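Local coordinates for capsular polysaccharide export system protein KpsC (Thermosulfurimonas dismutans, PDB 6MGB) that transfers Kdo sugars in beta(2,4) linkage, probably from CMP-Kdo, to build the conserved glycolipid anchor of Gram-negative bacterial capsules, at residues A55-A58 with M59-R63; T103-S106 with L107-L111; G167-S170 with V171-L175. All coordinates share one frame; numbering follows the deposited sequence.

Contact 1 of 3, residues A55-A58 with M59-R63; sequences ARKA and MQKAR
The carbonyl oxygen of Arg-56 is gripped twice. Gln-60 N gives it the i to i+4 bond of an alpha helix, reaching Arg-56 O at 3.1 Å from 34° out of the carbonyl plane, and a water donates to the same oxygen at 2.7 Å. That water in turn accepts from Arg-63 NH1 at 3.3 Å and lies at the edge of the guanidinium, in its plane, while Gln-60 CA lies over one face of the group, toward its rim. Arginine suits exposed position 63 because the long arm of Arg-63 can fold back along the helix to the water on Arg-56 O. The same i to i+4 pattern runs on through Met-59 N to Ala-55 O, Lys-61 N to Lys-57 O and Ala-62 N to Ala-58 O.

Met-59 sends CG past Ala-55 O, at 3.3 Å, because its chi1 of -60° sets CG beside its own backbone N; the extended chain then carries SD alongside Arg-56. Ala-55, Ala-58, Met-59 and Ala-62 all pack on Tyr-69 of strand 69-74, and small alanines let the helix lie close to the sheet in this beta-alpha-beta unit of strand 45-49, helix 53-65 and strand 69-74.

Lys-57 and Lys-61 meet through their methylenes, CE to CE at 4.1 Å. The Lys-57 chain is fully extended, whereas Lys-61 bends at chi2, and its NZ forms a salt bridge with Glu-64. With the two ammonium groups 5.8 Å apart, NZ to NZ, their mutual repulsion is probably eased by that glutamate, which would make it easier for the aliphatic stems to lie together.

Contact 2 of 3, residues T103-S106 with L107-L111; sequences TRPS and LLENL
A chi1 of 72° places OG of Ser-106 between its own backbone N and carbonyl carbon, from where it turns in toward the start of the helix and meets Glu-109 N at 3.1 Å. The bond is nearly straight, with an angle of 171° at the hydrogen. Glu-109 swings its CG to the far side from its backbone N (chi1 -170°), and the extended chain runs back toward the preceding loop, where OE2 comes to 3.4 Å from Pro-105 CA. CB of Glu-109 meanwhile lies against the serine hydroxyl, 3.6 Å from Ser-106 OG.

Ser-106 is thus the N-cap of helix 107-114: a short side chain with an acceptor takes up an amide hydrogen of the first turn that has no carbonyl partner one turn earlier. Another first-turn amide, Leu-107 N, donates to Asp-94, whereas the amide of the cap itself, Ser-106 N, is buried without a partner. Regular helical bonding then begins with Asn-110 N to Ser-106 O at 2.9 Å.

Asn-110 lays a face of its amide over that same carbonyl oxygen, CG 3.3 Å from Ser-106 O, and its OD1 approaches the ring of Pro-105 at CB, 3.8 Å away. The proline is apt here, as its closed ring restricts the backbone of the residue just ahead of the cap, and its carbons pack against the side-chain oxygens of Asn-110 and Glu-109. Its ring also touches Arg-282. The carboxylate of Glu-109 is buried but doubly paired, OE2 with Arg-282 and OE1 with Arg-283, and these salt bridges would favour its charged form. Leu-108 points its branched end away from the cap, onto Ala-295 and Ala-296 of helix 289-299.

Contact 3 of 3, residues G167-S170 with V171-L175; sequences GDMS and VRLGL
Met-169 and Leu-173, one turn apart, touch at their ends, Met-169 CE to Leu-173 CD1 at 4.0 Å. The methionine chain bends at both chi2 (-64°) and chi3 (-56°), which curls its methyl back toward the leucine; the unbranched, flexible methionine chain suits such a hook. Leu-173 directs its CB back toward Met-169, 3.2 Å from Met-169 O, the oxygen that also accepts Leu-173 N.

Asp-168 is the N-cap of a short, weakly bonded helix. Its OD1 takes Ser-170 N at 3.0 Å, the donor standing 52° out of the carboxylate plane, while OD2 accepts from Gln-164. Val-171 N bonds to Asp-168 O, and the valine's CB rests against that oxygen at 3.5 Å. Ser-170 holds OG between its backbone N and carbonyl carbon, and from there it bonds to Ser-246.

A Schellman motif ends the helix, with Leu-175, at positive phi, as C-prime residue. The nearest atoms of the Asp-168 side chain and the bound CMP are about 4 Å apart. Helix 169-172 therefore borders the nucleotide pocket after strand 158-162, with Tyr-51, from the loop before helix 53-65, against Met-169 and Leu-173.

How the contacts relate
The three contacts follow one another along the chain, each closing before the next opens. Contact 1 belongs to helix 53-65, which packs on the mixed seven-stranded sheet; contact 2 opens helix 107-114, beyond strand 90-94 of that sheet; contact 3, the one beside the CMP, follows strand 158-162 of the parallel six-stranded sheet. The centre of contact 1 lies about 19 Å from the centre of each of the others, and it touches neither. Contacts 2 and 3, with centres about 16 Å apart, do meet, through Thr-103 against Leu-173 and Leu-175. Tyr-51 touches side chains of all three, linking the two halves of the fold, consistent with the two-domain GT-B arrangement of its clan.

Contact 1 of 3, residues A55-A58 with M59-R63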
loop_
_atom_site.group_PDB
_atom_site.type_symbol
_atom_site.label_atom_id
_atom_site.label_comp_id
_atom_site.label_asym_id
_atom_site.label_seq_id
_atom_site.Cartn_x
_atom_site.Cartn_y
_atom_site.Cartn_z
ATOM N N ALA A 55 12.218 -8.856 12.180
ATOM C CA ALA A 55 12.072 -9.158 10.760
ATOM C C ALA A 55 13.431 -9.301 10.086
ATOM O O ALA A 55 13.637 -10.216 9.281
ATOM C CB ALA A 55 11.240 -8.075 10.076
ATOM N N ARG A 56 14.370 -8.408 10.403
ATOM C CA ARG A 56 15.701 -8.495 9.814
ATOM C C ARG A 56 16.442 -9.739 10.287
ATOM O O ARG A 56 17.291 -10.267 9.558
ATOM C CB ARG A 56 16.501 -7.232 10.137
ATOM C CG ARG A 56 16.145 -6.053 9.244
ATOM C CD ARG A 56 16.936 -4.798 9.582
ATOM N NE ARG A 56 16.495 -4.180 10.833
ATOM C CZ ARG A 56 17.279 -3.896 11.873
ATOM N NH1 ARG A 56 18.581 -4.155 11.847
ATOM N NH2 ARG A 56 16.752 -3.334 12.952
ATOM N N LYS A 57 16.140 -10.226 11.493
ATOM C CA LYS A 57 16.716 -11.492 11.931
ATOM C C LYS A 57 16.161 -12.643 11.104
ATOM O O LYS A 57 16.897 -13.564 10.734
ATOM C CB LYS A 57 16.441 -11.730 13.417
ATOM C CG LYS A 57 17.081 -13.016 13.941
ATOM C CD LYS A 57 16.706 -13.320 15.382
ATOM C CE LYS A 57 17.394 -14.593 15.856
ATOM N NZ LYS A 57 16.890 -15.066 17.176
ATOM N N ALA A 58 14.861 -12.602 10.804
ATOM C CA ALA A 58 14.260 -13.626 9.957
ATOM C C ALA A 58 14.882 -13.621 8.567
ATOM O O ALA A 58 15.173 -14.684 8.004
ATOM C CB ALA A 58 12.749 -13.409 9.874
ATOM N N MET A 59 15.089 -12.433 7.992
ATOM C CA MET A 59 15.769 -12.345 6.702
ATOM C C MET A 59 17.146 -12.990 6.769
ATOM O O MET A 59 17.550 -13.711 5.850
ATOM C CB MET A 59 15.898 -10.885 6.271
ATOM C CG MET A 59 14.583 -10.155 6.097
ATOM S SD MET A 59 14.837 -8.396 5.793
ATOM C CE MET A 59 13.166 -7.776 5.976
ATOM N N GLN A 60 17.882 -12.731 7.852
ATOM C CA GLN A 60 19.215 -13.303 8.009
ATOM C C GLN A 60 19.160 -14.824 8.075
ATOM O O GLN A 60 20.005 -15.508 7.488
ATOM C CB GLN A 60 19.875 -12.713 9.260
ATOM C CG GLN A 60 20.783 -13.647 10.051
ATOM C CD GLN A 60 22.011 -14.076 9.282
ATOM O OE1 GLN A 60 22.187 -13.720 8.116
ATOM N NE2 GLN A 60 22.879 -14.836 9.939
ATOM N N LYS A 61 18.170 -15.372 8.786
ATOM C CA LYS A 61 18.044 -16.824 8.868
ATOM C C LYS A 61 17.675 -17.423 7.516
ATOM O O LYS A 61 18.215 -18.466 7.130
ATOM C CB LYS A 61 17.013 -17.203 9.932
ATOM C CG LYS A 61 17.433 -16.857 11.361
ATOM C CD LYS A 61 18.785 -17.458 11.725
ATOM C CE LYS A 61 19.170 -17.162 13.161
ATOM N NZ LYS A 61 20.638 -17.316 13.360
ATOM N N ALA A 62 16.757 -16.786 6.783
ATOM C CA ALA A 62 16.486 -17.212 5.413
ATOM C C ALA A 62 17.774 -17.269 4.609
ATOM O O ALA A 62 18.067 -18.267 3.940
ATOM C CB ALA A 62 15.498 -16.255 4.743
ATOM N N ARG A 63 18.554 -16.190 4.664
ATOM C CA ARG A 63 19.844 -16.149 3.986
ATOM C C ARG A 63 20.742 -17.288 4.457
ATOM O O ARG A 63 21.235 -18.083 3.648
ATOM C CB ARG A 63 20.505 -14.792 4.240
ATOM C CG ARG A 63 20.992 -14.073 2.999
ATOM C CD ARG A 63 20.974 -12.560 3.202
ATOM N NE ARG A 63 21.516 -12.156 4.502
ATOM C CZ ARG A 63 20.903 -11.360 5.380
ATOM N NH1 ARG A 63 19.707 -10.841 5.125
ATOM N NH2 ARG A 63 21.499 -11.069 6.529
HETATM O O HOH W 1 19.055 -9.152 7.862
#

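Contact 2 of 3, residues T103-S106 with L107-L111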
loop_
_atom_site.group_PDB
_atom_site.type_symbol
_atom_site.label_atom_id
_atom_site.label_comp_id
_atom_site.label_asym_id
_atom_site.label_seq_id
_atom_site.Cartn_x
_atom_site.Cartn_y
_atom_site.Cartn_z
ATOM N N THR A 103 14.331 -1.380 -4.837
ATOM C CA THR A 103 15.728 -1.739 -5.063
ATOM C C THR A 103 15.899 -3.170 -5.561
ATOM O O THR A 103 16.982 -3.510 -6.049
ATOM C CB THR A 103 16.541 -1.558 -3.776
ATOM O OG1 THR A 103 16.213 -2.595 -2.842
ATOM C CG2 THR A 103 16.263 -0.196 -3.142
ATOM N N ARG A 104 14.871 -4.003 -5.447
ATOM C CA ARG A 104 14.912 -5.384 -5.912
ATOM C C ARG A 104 13.601 -5.729 -6.604
ATOM O O ARG A 104 12.622 -4.979 -6.494
ATOM C CB ARG A 104 15.123 -6.358 -4.752
ATOM C CG ARG A 104 16.295 -6.068 -3.836
ATOM C CD ARG A 104 16.179 -6.937 -2.595
ATOM N NE ARG A 104 14.953 -6.640 -1.856
ATOM C CZ ARG A 104 14.270 -7.516 -1.123
ATOM N NH1 ARG A 104 14.673 -8.776 -1.019
ATOM N NH2 ARG A 104 13.166 -7.131 -0.498
ATOM N N PRO A 105 13.535 -6.852 -7.314
ATOM C CA PRO A 105 12.235 -7.342 -7.778
ATOM C C PRO A 105 11.343 -7.702 -6.600
ATOM O O PRO A 105 11.813 -8.031 -5.509
ATOM C CB PRO A 105 12.594 -8.581 -8.608
ATOM C CG PRO A 105 14.027 -8.413 -8.966
ATOM C CD PRO A 105 14.650 -7.661 -7.833
ATOM N N SER A 106 10.037 -7.619 -6.834
ATOM C CA SER A 106 9.031 -8.157 -5.932
ATOM C C SER A 106 8.092 -9.032 -6.750
ATOM O O SER A 106 8.100 -8.996 -7.984
ATOM C CB SER A 106 8.245 -7.045 -5.224
ATOM O OG SER A 106 7.369 -6.390 -6.127
ATOM N N LEU A 107 7.275 -9.832 -6.062
ATOM C CA LEU A 107 6.279 -10.623 -6.777
ATOM C C LEU A 107 5.394 -9.726 -7.632
ATOM O O LEU A 107 5.106 -10.047 -8.790
ATOM C CB LEU A 107 5.434 -11.431 -5.791
ATOM C CG LEU A 107 4.223 -12.149 -6.403
ATOM C CD1 LEU A 107 4.662 -13.170 -7.446
ATOM C CD2 LEU A 107 3.382 -12.809 -5.323
ATOM N N LEU A 108 4.968 -8.586 -7.083
ATOM C CA LEU A 108 4.097 -7.685 -7.830
ATOM C C LEU A 108 4.811 -7.127 -9.055
ATOM O O LEU A 108 4.250 -7.105 -10.157
ATOM C CB LEU A 108 3.611 -6.553 -6.923
ATOM C CG LEU A 108 2.740 -5.485 -7.591
ATOM C CD1 LEU A 108 1.539 -6.106 -8.289
ATOM C CD2 LEU A 108 2.280 -4.456 -6.571
ATOM N N GLU A 109 6.053 -6.670 -8.883
ATOM C CA GLU A 109 6.801 -6.144 -10.019
ATOM C C GLU A 109 6.973 -7.208 -11.094
ATOM O O GLU A 109 6.907 -6.909 -12.291
ATOM C CB GLU A 109 8.163 -5.622 -9.565
ATOM C CG GLU A 109 8.902 -4.841 -10.643
ATOM C CD GLU A 109 10.320 -4.489 -10.244
ATOM O OE1 GLU A 109 10.558 -3.331 -9.842
ATOM O OE2 GLU A 109 11.197 -5.374 -10.330
ATOM N N ASN A 110 7.193 -8.460 -10.684
ATOM C CA ASN A 110 7.325 -9.541 -11.655
ATOM C C ASN A 110 6.020 -9.759 -12.412
ATOM O O ASN A 110 6.027 -9.950 -13.633
ATOM C CB ASN A 110 7.765 -10.828 -10.956
ATOM C CG ASN A 110 9.229 -10.805 -10.547
ATOM O OD1 ASN A 110 10.007 -9.968 -11.006
ATOM N ND2 ASN A 110 9.615 -11.749 -9.692
ATOM N N LEU A 111 4.886 -9.735 -11.704
ATOM C CA LEU A 111 3.596 -9.858 -12.377
ATOM C C LEU A 111 3.415 -8.763 -13.417
ATOM O O LEU A 111 2.951 -9.023 -14.534
ATOM C CB LEU A 111 2.460 -9.807 -11.354
ATOM C CG LEU A 111 2.264 -11.046 -10.478
ATOM C CD1 LEU A 111 1.266 -10.754 -9.372
ATOM C CD2 LEU A 111 1.796 -12.226 -11.314
#

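Contact 3 of 3, residues G167-S170 with V171-L175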
loop_
_atom_site.group_PDB
_atom_site.type_symbol
_atom_site.label_atom_id
_atom_site.label_comp_id
_atom_site.label_asym_id
_atom_site.label_seq_id
_atom_site.Cartn_x
_atom_site.Cartn_y
_atom_site.Cartn_z
ATOM N N GLY A 167 9.349 7.285 9.370
ATOM C CA GLY A 167 9.742 5.897 9.481
ATOM C C GLY A 167 9.148 4.987 8.429
ATOM O O GLY A 167 9.447 3.787 8.430
ATOM N N ASP A 168 8.319 5.519 7.531
ATOM C CA ASP A 168 7.716 4.737 6.461
ATOM C C ASP A 168 8.799 4.173 5.549
ATOM O O ASP A 168 9.474 4.928 4.844
ATOM C CB ASP A 168 6.735 5.612 5.676
ATOM C CG ASP A 168 5.918 4.832 4.669
ATOM O OD1 ASP A 168 6.209 3.640 4.438
ATOM O OD2 ASP A 168 4.970 5.422 4.108
ATOM N N MET A 169 8.974 2.848 5.559
ATOM C CA MET A 169 10.026 2.227 4.760
ATOM C C MET A 169 9.843 2.468 3.269
ATOM O O MET A 169 10.822 2.399 2.519
ATOM C CB MET A 169 10.081 0.718 5.025
ATOM C CG MET A 169 10.474 0.326 6.444
ATOM S SD MET A 169 12.148 0.820 6.923
ATOM C CE MET A 169 13.155 0.072 5.644
ATOM N N SER A 170 8.618 2.742 2.813
ATOM C CA SER A 170 8.392 2.945 1.387
ATOM C C SER A 170 9.062 4.208 0.863
ATOM O O SER A 170 9.185 4.363 -0.357
ATOM C CB SER A 170 6.892 2.998 1.092
ATOM O OG SER A 170 6.320 4.213 1.543
ATOM N N VAL A 171 9.496 5.106 1.746
ATOM C CA VAL A 171 10.187 6.315 1.305
ATOM C C VAL A 171 11.601 5.978 0.848
ATOM O O VAL A 171 11.948 6.139 -0.328
ATOM C CB VAL A 171 10.190 7.368 2.426
ATOM C CG1 VAL A 171 11.065 8.559 2.055
ATOM C CG2 VAL A 171 8.769 7.827 2.713
ATOM N N ARG A 172 12.439 5.498 1.769
ATOM C CA ARG A 172 13.834 5.244 1.419
ATOM C C ARG A 172 13.969 4.034 0.504
ATOM O O ARG A 172 14.815 4.027 -0.396
ATOM C CB ARG A 172 14.677 5.077 2.682
ATOM C CG ARG A 172 15.027 6.407 3.332
ATOM C CD ARG A 172 16.060 6.271 4.436
ATOM N NE ARG A 172 16.513 7.581 4.908
ATOM C CZ ARG A 172 17.632 8.192 4.519
ATOM N NH1 ARG A 172 18.456 7.624 3.648
ATOM N NH2 ARG A 172 17.934 9.386 5.013
ATOM N N LEU A 173 13.144 3.006 0.700
ATOM C CA LEU A 173 13.146 1.910 -0.259
ATOM C C LEU A 173 12.446 2.281 -1.560
ATOM O O LEU A 173 12.544 1.524 -2.531
ATOM C CB LEU A 173 12.509 0.661 0.353
ATOM C CG LEU A 173 13.348 -0.048 1.420
ATOM C CD1 LEU A 173 12.655 -1.293 1.959
ATOM C CD2 LEU A 173 14.706 -0.429 0.853
ATOM N N GLY A 174 11.761 3.422 -1.605
ATOM C CA GLY A 174 11.269 3.969 -2.853
ATOM C C GLY A 174 12.226 4.989 -3.441
ATOM O O GLY A 174 11.827 5.833 -4.250
ATOM N N LEU A 175 13.493 4.927 -3.030
ATOM C CA LEU A 175 14.578 5.720 -3.605
ATOM C C LEU A 175 14.529 7.189 -3.196
ATOM O O LEU A 175 15.205 8.024 -3.806
ATOM C CB LEU A 175 14.587 5.608 -5.134
ATOM C CG LEU A 175 14.450 4.185 -5.686
ATOM C CD1 LEU A 175 14.619 4.177 -7.198
ATOM C CD2 LEU A 175 15.437 3.229 -5.028
#